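PDB 6NPS: AxyAgu115A from Amphibacillus xylanus NBRC 15112, which is a family GH115 alpha-glucuronidase, a glycoside hydrolase that probably releases glucuronic acid side groups from arabinoglucuronoxylan. Local coordinates for residues A[41-44]-A[50-53]; A[383-388]-A[904-909]. The protein carries 3 engineered substitutions. All coordinates share one frame; numbering follows the deposited sequence.

Contact 1 (A[41-44]-A[50-53]); sequences HDVE and QPEA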
loop_
_atom_site.group_PDB
_atom_site.type_symbol
_atom_site.label_atom_id
_atom_site.label_comp_id
_atom_site.label_asym_id
_atom_site.label_seq_id
_atom_site.Cartn_x
_atom_site.Cartn_y
_atom_site.Cartn_z
ATOM N N HIS A 41 34.761 15.911 47.789
ATOM C CA HIS A 41 34.457 16.745 46.639
ATOM C C HIS A 41 32.983 17.160 46.643
ATOM O O HIS A 41 32.666 18.297 46.302
ATOM C CB HIS A 41 34.837 16.041 45.336
ATOM C CG HIS A 41 34.634 16.907 44.144
ATOM N ND1 HIS A 41 33.538 16.782 43.315
ATOM C CD2 HIS A 41 35.323 17.987 43.701
ATOM C CE1 HIS A 41 33.586 17.719 42.382
ATOM N NE2 HIS A 41 34.662 18.461 42.592
ATOM N N ASP A 42 32.076 16.266 47.067
ATOM C CA ASP A 42 30.670 16.640 47.227
ATOM C C ASP A 42 30.505 17.775 48.249
ATOM O O ASP A 42 29.715 18.704 48.033
ATOM C CB ASP A 42 29.841 15.414 47.633
ATOM C CG ASP A 42 29.880 14.264 46.584
ATOM O OD1 ASP A 42 30.414 14.443 45.459
ATOM O OD2 ASP A 42 29.383 13.160 46.907
ATOM N N VAL A 43 31.257 17.732 49.353
ATOM C CA VAL A 43 31.204 18.829 50.317
ATOM C C VAL A 43 31.605 20.144 49.647
ATOM O O VAL A 43 30.964 21.187 49.847
ATOM C CB VAL A 43 32.092 18.505 51.533
ATOM C CG1 VAL A 43 32.231 19.727 52.479
ATOM C CG2 VAL A 43 31.533 17.259 52.284
ATOM N N GLU A 44 32.672 20.117 48.848
ATOM C CA GLU A 44 33.104 21.321 48.137
ATOM C C GLU A 44 32.030 21.836 47.178
ATOM O O GLU A 44 31.880 23.050 46.994
ATOM C CB GLU A 44 34.398 21.045 47.372
ATOM C CG GLU A 44 34.922 22.226 46.572
ATOM C CD GLU A 44 36.123 21.849 45.706
ATOM O OE1 GLU A 44 36.557 22.701 44.893
ATOM O OE2 GLU A 44 36.639 20.709 45.841
ATOM N N GLN A 50 37.022 23.734 49.701
ATOM C CA GLN A 50 37.525 22.362 49.732
ATOM C C GLN A 50 37.771 21.915 51.171
ATOM O O GLN A 50 38.567 22.548 51.874
ATOM C CB GLN A 50 38.806 22.266 48.922
ATOM C CG GLN A 50 39.303 20.856 48.677
ATOM C CD GLN A 50 40.677 20.847 48.009
ATOM O OE1 GLN A 50 41.146 21.871 47.494
ATOM N NE2 GLN A 50 41.338 19.693 48.038
ATOM N N PRO A 51 37.108 20.861 51.654
ATOM C CA PRO A 51 37.457 20.317 52.973
ATOM C C PRO A 51 38.761 19.548 52.923
ATOM O O PRO A 51 39.234 19.108 51.868
ATOM C CB PRO A 51 36.297 19.373 53.298
ATOM C CG PRO A 51 35.853 18.897 51.963
ATOM C CD PRO A 51 36.025 20.090 51.024
ATOM N N GLU A 52 39.357 19.374 54.099
ATOM C CA GLU A 52 40.628 18.670 54.208
ATOM C C GLU A 52 40.639 17.560 55.258
ATOM O O GLU A 52 40.072 17.695 56.343
ATOM C CB GLU A 52 41.761 19.660 54.487
ATOM C CG GLU A 52 42.892 19.613 53.472
ATOM C CD GLU A 52 43.455 18.217 53.294
ATOM O OE1 GLU A 52 44.694 18.063 53.348
ATOM O OE2 GLU A 52 42.662 17.273 53.099
ATOM N N ALA A 53 41.299 16.464 54.905
ATOM C CA ALA A 53 41.459 15.296 55.757
ATOM C C ALA A 53 42.800 15.370 56.470
ATOM O O ALA A 53 43.755 15.966 55.968
ATOM C CB ALA A 53 41.375 13.989 54.945
#

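Contact 2 (A[383-388]-A[904-909]); sequences CDDNHG and PHWGID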
loop_
_atom_site.group_PDB
_atom_site.type_symbol
_atom_site.label_atom_id
_atom_site.label_comp_id
_atom_site.label_asym_id
_atom_site.label_seq_id
_atom_site.Cartn_x
_atom_site.Cartn_y
_atom_site.Cartn_z
ATOM N N CYS A 383 15.770 -15.442 33.470
ATOM C CA CYS A 383 15.900 -14.313 32.563
ATOM C C CYS A 383 14.511 -13.928 32.102
ATOM O O CYS A 383 13.621 -14.789 32.024
ATOM C CB CYS A 383 16.799 -14.667 31.367
ATOM S SG CYS A 383 18.428 -15.370 31.939
ATOM N N ASP A 384 14.318 -12.635 31.823
ATOM C CA ASP A 384 13.108 -12.213 31.121
ATOM C C ASP A 384 13.204 -12.618 29.645
ATOM O O ASP A 384 14.139 -13.295 29.211
ATOM C CB ASP A 384 12.875 -10.709 31.280
ATOM C CG ASP A 384 13.836 -9.844 30.434
ATOM O OD1 ASP A 384 14.819 -10.354 29.833
ATOM O OD2 ASP A 384 13.588 -8.601 30.371
ATOM N N ASP A 385 12.204 -12.218 28.854
ATOM C CA ASP A 385 12.146 -12.625 27.467
ATOM C C ASP A 385 12.864 -11.636 26.546
ATOM O O ASP A 385 12.606 -11.641 25.339
ATOM C CB ASP A 385 10.690 -12.801 27.033
ATOM C CG ASP A 385 9.882 -11.490 27.083
ATOM O OD1 ASP A 385 10.382 -10.416 27.517
ATOM O OD2 ASP A 385 8.706 -11.531 26.666
ATOM N N ASN A 386 13.724 -10.770 27.099
ATOM C CA ASN A 386 14.547 -9.788 26.395
ATOM C C ASN A 386 13.703 -8.552 26.126
ATOM O O ASN A 386 14.231 -7.559 25.630
ATOM C CB ASN A 386 15.196 -10.330 25.095
ATOM C CG ASN A 386 16.229 -11.409 25.397
ATOM O OD1 ASN A 386 17.151 -11.163 26.179
ATOM N ND2 ASN A 386 16.075 -12.596 24.818
ATOM N N HIS A 387 12.426 -8.561 26.508
ATOM C CA HIS A 387 11.549 -7.423 26.295
ATOM C C HIS A 387 10.883 -6.966 27.572
ATOM O O HIS A 387 9.947 -6.171 27.514
ATOM C CB HIS A 387 10.535 -7.770 25.222
ATOM C CG HIS A 387 11.194 -7.902 23.890
ATOM N ND1 HIS A 387 11.219 -6.872 22.972
ATOM C CD2 HIS A 387 11.938 -8.904 23.367
ATOM C CE1 HIS A 387 11.919 -7.248 21.920
ATOM N NE2 HIS A 387 12.380 -8.477 22.136
ATOM N N GLY A 388 11.349 -7.447 28.722
ATOM C CA GLY A 388 10.837 -6.950 29.976
ATOM C C GLY A 388 9.686 -7.741 30.555
ATOM O O GLY A 388 9.074 -7.286 31.540
ATOM N N PRO A 904 5.931 -17.179 17.012
ATOM C CA PRO A 904 5.305 -16.142 16.176
ATOM C C PRO A 904 4.342 -15.244 16.928
ATOM O O PRO A 904 4.400 -14.025 16.752
ATOM C CB PRO A 904 4.565 -16.949 15.098
ATOM C CG PRO A 904 4.513 -18.386 15.631
ATOM C CD PRO A 904 5.735 -18.534 16.463
ATOM N N HIS A 905 3.454 -15.818 17.748
ATOM C CA HIS A 905 2.483 -14.996 18.476
ATOM C C HIS A 905 3.159 -14.170 19.556
ATOM O O HIS A 905 2.773 -13.012 19.801
ATOM C CB HIS A 905 1.406 -15.878 19.114
ATOM C CG HIS A 905 0.532 -16.567 18.118
ATOM N ND1 HIS A 905 -0.425 -15.896 17.383
ATOM C CD2 HIS A 905 0.468 -17.865 17.730
ATOM C CE1 HIS A 905 -1.040 -16.753 16.586
ATOM N NE2 HIS A 905 -0.519 -17.953 16.777
ATOM N N TRP A 906 4.110 -14.788 20.281
ATOM C CA TRP A 906 4.880 -14.062 21.278
ATOM C C TRP A 906 5.498 -12.819 20.656
ATOM O O TRP A 906 5.473 -11.738 21.252
ATOM C CB TRP A 906 5.983 -14.982 21.879
ATOM C CG TRP A 906 7.037 -14.159 22.696
ATOM C CD1 TRP A 906 6.943 -13.791 24.010
ATOM C CD2 TRP A 906 8.258 -13.572 22.200
ATOM N NE1 TRP A 906 8.039 -13.028 24.369
ATOM C CE2 TRP A 906 8.859 -12.884 23.274
ATOM C CE3 TRP A 906 8.902 -13.571 20.956
ATOM C CZ2 TRP A 906 10.068 -12.176 23.138
ATOM C CZ3 TRP A 906 10.150 -12.903 20.830
ATOM C CH2 TRP A 906 10.717 -12.229 21.923
ATOM N N GLY A 907 6.030 -12.956 19.435
ATOM C CA GLY A 907 6.739 -11.850 18.813
ATOM C C GLY A 907 5.827 -10.705 18.396
ATOM O O GLY A 907 6.182 -9.535 18.572
ATOM N N ILE A 908 4.657 -11.018 17.818
ATOM C CA ILE A 908 3.651 -9.980 17.536
ATOM C C ILE A 908 3.263 -9.258 18.822
ATOM O O ILE A 908 3.257 -8.020 18.901
ATOM C CB ILE A 908 2.400 -10.594 16.888
ATOM C CG1 ILE A 908 2.696 -11.126 15.481
ATOM C CG2 ILE A 908 1.248 -9.544 16.808
ATOM C CD1 ILE A 908 1.682 -12.174 15.082
ATOM N N ASP A 909 2.926 -10.033 19.861
ATOM C CA ASP A 909 2.376 -9.425 21.077
ATOM C C ASP A 909 3.414 -8.589 21.802
ATOM O O ASP A 909 3.071 -7.584 22.424
ATOM C CB ASP A 909 1.845 -10.525 22.016
ATOM C CG ASP A 909 0.687 -11.330 21.402
ATOM O OD1 ASP A 909 0.156 -10.931 20.345
ATOM O OD2 ASP A 909 0.307 -12.377 21.980
#

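Contact 1 (A[41-44]-A[50-53])
Val-43 and Pro-51 carry the apolar half of a contact in which a chain leaves its helix and turns back against the last turns. One methyl of the valine, CG1, stands anti to the backbone N (chi1 172°), which sets it against the proline ring; Val-43 CG1 lies 3.8 Å from Pro-51 CG, and Val-43 CB is equally near that ring carbon. The two side chains cross obliquely, and Pro-51 CG makes the nearest approach, with CD a little farther from the methyl. Pro-51 CD lies 4.0 Å from Glu-44 N, on the helix backbone.

Glu-44 continues the contact beside Gln-50. Its chain is extended throughout, which carries the carboxylate out across the Gln-50 chain at a slant, where Glu-44 OE2 sits 3.9 Å from Gln-50 CG. Carboxylate and amide planes are only 16° apart, yet no hydrogen bond joins the two groups: the acid meets the methylenes of Gln-50, not its amide. Nearer the helix, Glu-44 CB packs 4.1 Å from Pro-51 CD. With an alanine here the carboxylate arm is gone, and the CB and CG methylenes of Gln-50 would probably be uncovered, that exposed chain gaining freedom to turn.

The pairing thus runs from a buried apolar side to a solvent-facing polar one. Val-43 also touches Leu-134, Pro-51 packs on Met-40 and Leu-21, and Asp-42 forms a salt bridge with Arg-207. Helix 30-47 is thereby tied to the loop that follows it and leads into strand 53-54, with strand 20-23 touching the proline.

Contact 2 (A[383-388]-A[904-909])
Trp-906 meets Asp-385 and His-387 in a buried contact that illustrates how one indole can combine a polar and an apolar grip. The polar part is a single hydrogen bond from Trp-906 NE1 to Asp-385 OD2, 2.8 Å long and fairly straight at 163°. The oxygen lies close to the ring plane but receives the N-H from the anti side, tilted out of the carboxylate plane, with the carboxylate turned steeply from the indole. Two further donors, Asn-389 ND2 and Asn-870 ND2, share OD2 and satisfy this buried oxygen.

A second set of bonds shapes the loop itself. Asp-385 OD1 accepts from His-387 N at 2.9 Å, an Asx turn that uses the other carboxylate oxygen, while Asp-384 OD1 makes a like turn with Asn-386 N. His-387 NE2 is hydrogen-bonded to Gly-416 O, which fixes the turn of the imidazole.

Van der Waals contact completes the pairing. His-387 CD2 lies 3.8 Å from both Trp-906 CZ2 and CH2, the rings meeting obliquely with planes at 78°. Trp-906 CG, anti to the backbone N (chi1 167°), sends the indole from its helix toward the loop, bringing Trp-906 CZ2 within 3.4 Å of Asp-385 O.

Successive Asx turns follow strand 379-383 of the parallel-stranded TIM-barrel-type region, and the tryptophan of helix 904-912 docks the C-terminal family region against the loop after that strand.

Contacts 1 and 2 come in series along the chain, the first closing before the second opens. Their centres lie 49 Å apart and their nearest atoms about 32 Å, and they share no helix or strand. Contact 1 is local, joining helix 30-47 to the loop after it, its centre about 36 Å from the centre of the chain. The centre of contact 2 lies about 15 Å from it, and this contact bridges 515 intervening residues, linking the GH115 family region to the C-terminal family region. Together they exemplify two scales of folding: a short-range closure within an N-terminal part, and a long-range joint between parts remote in sequence.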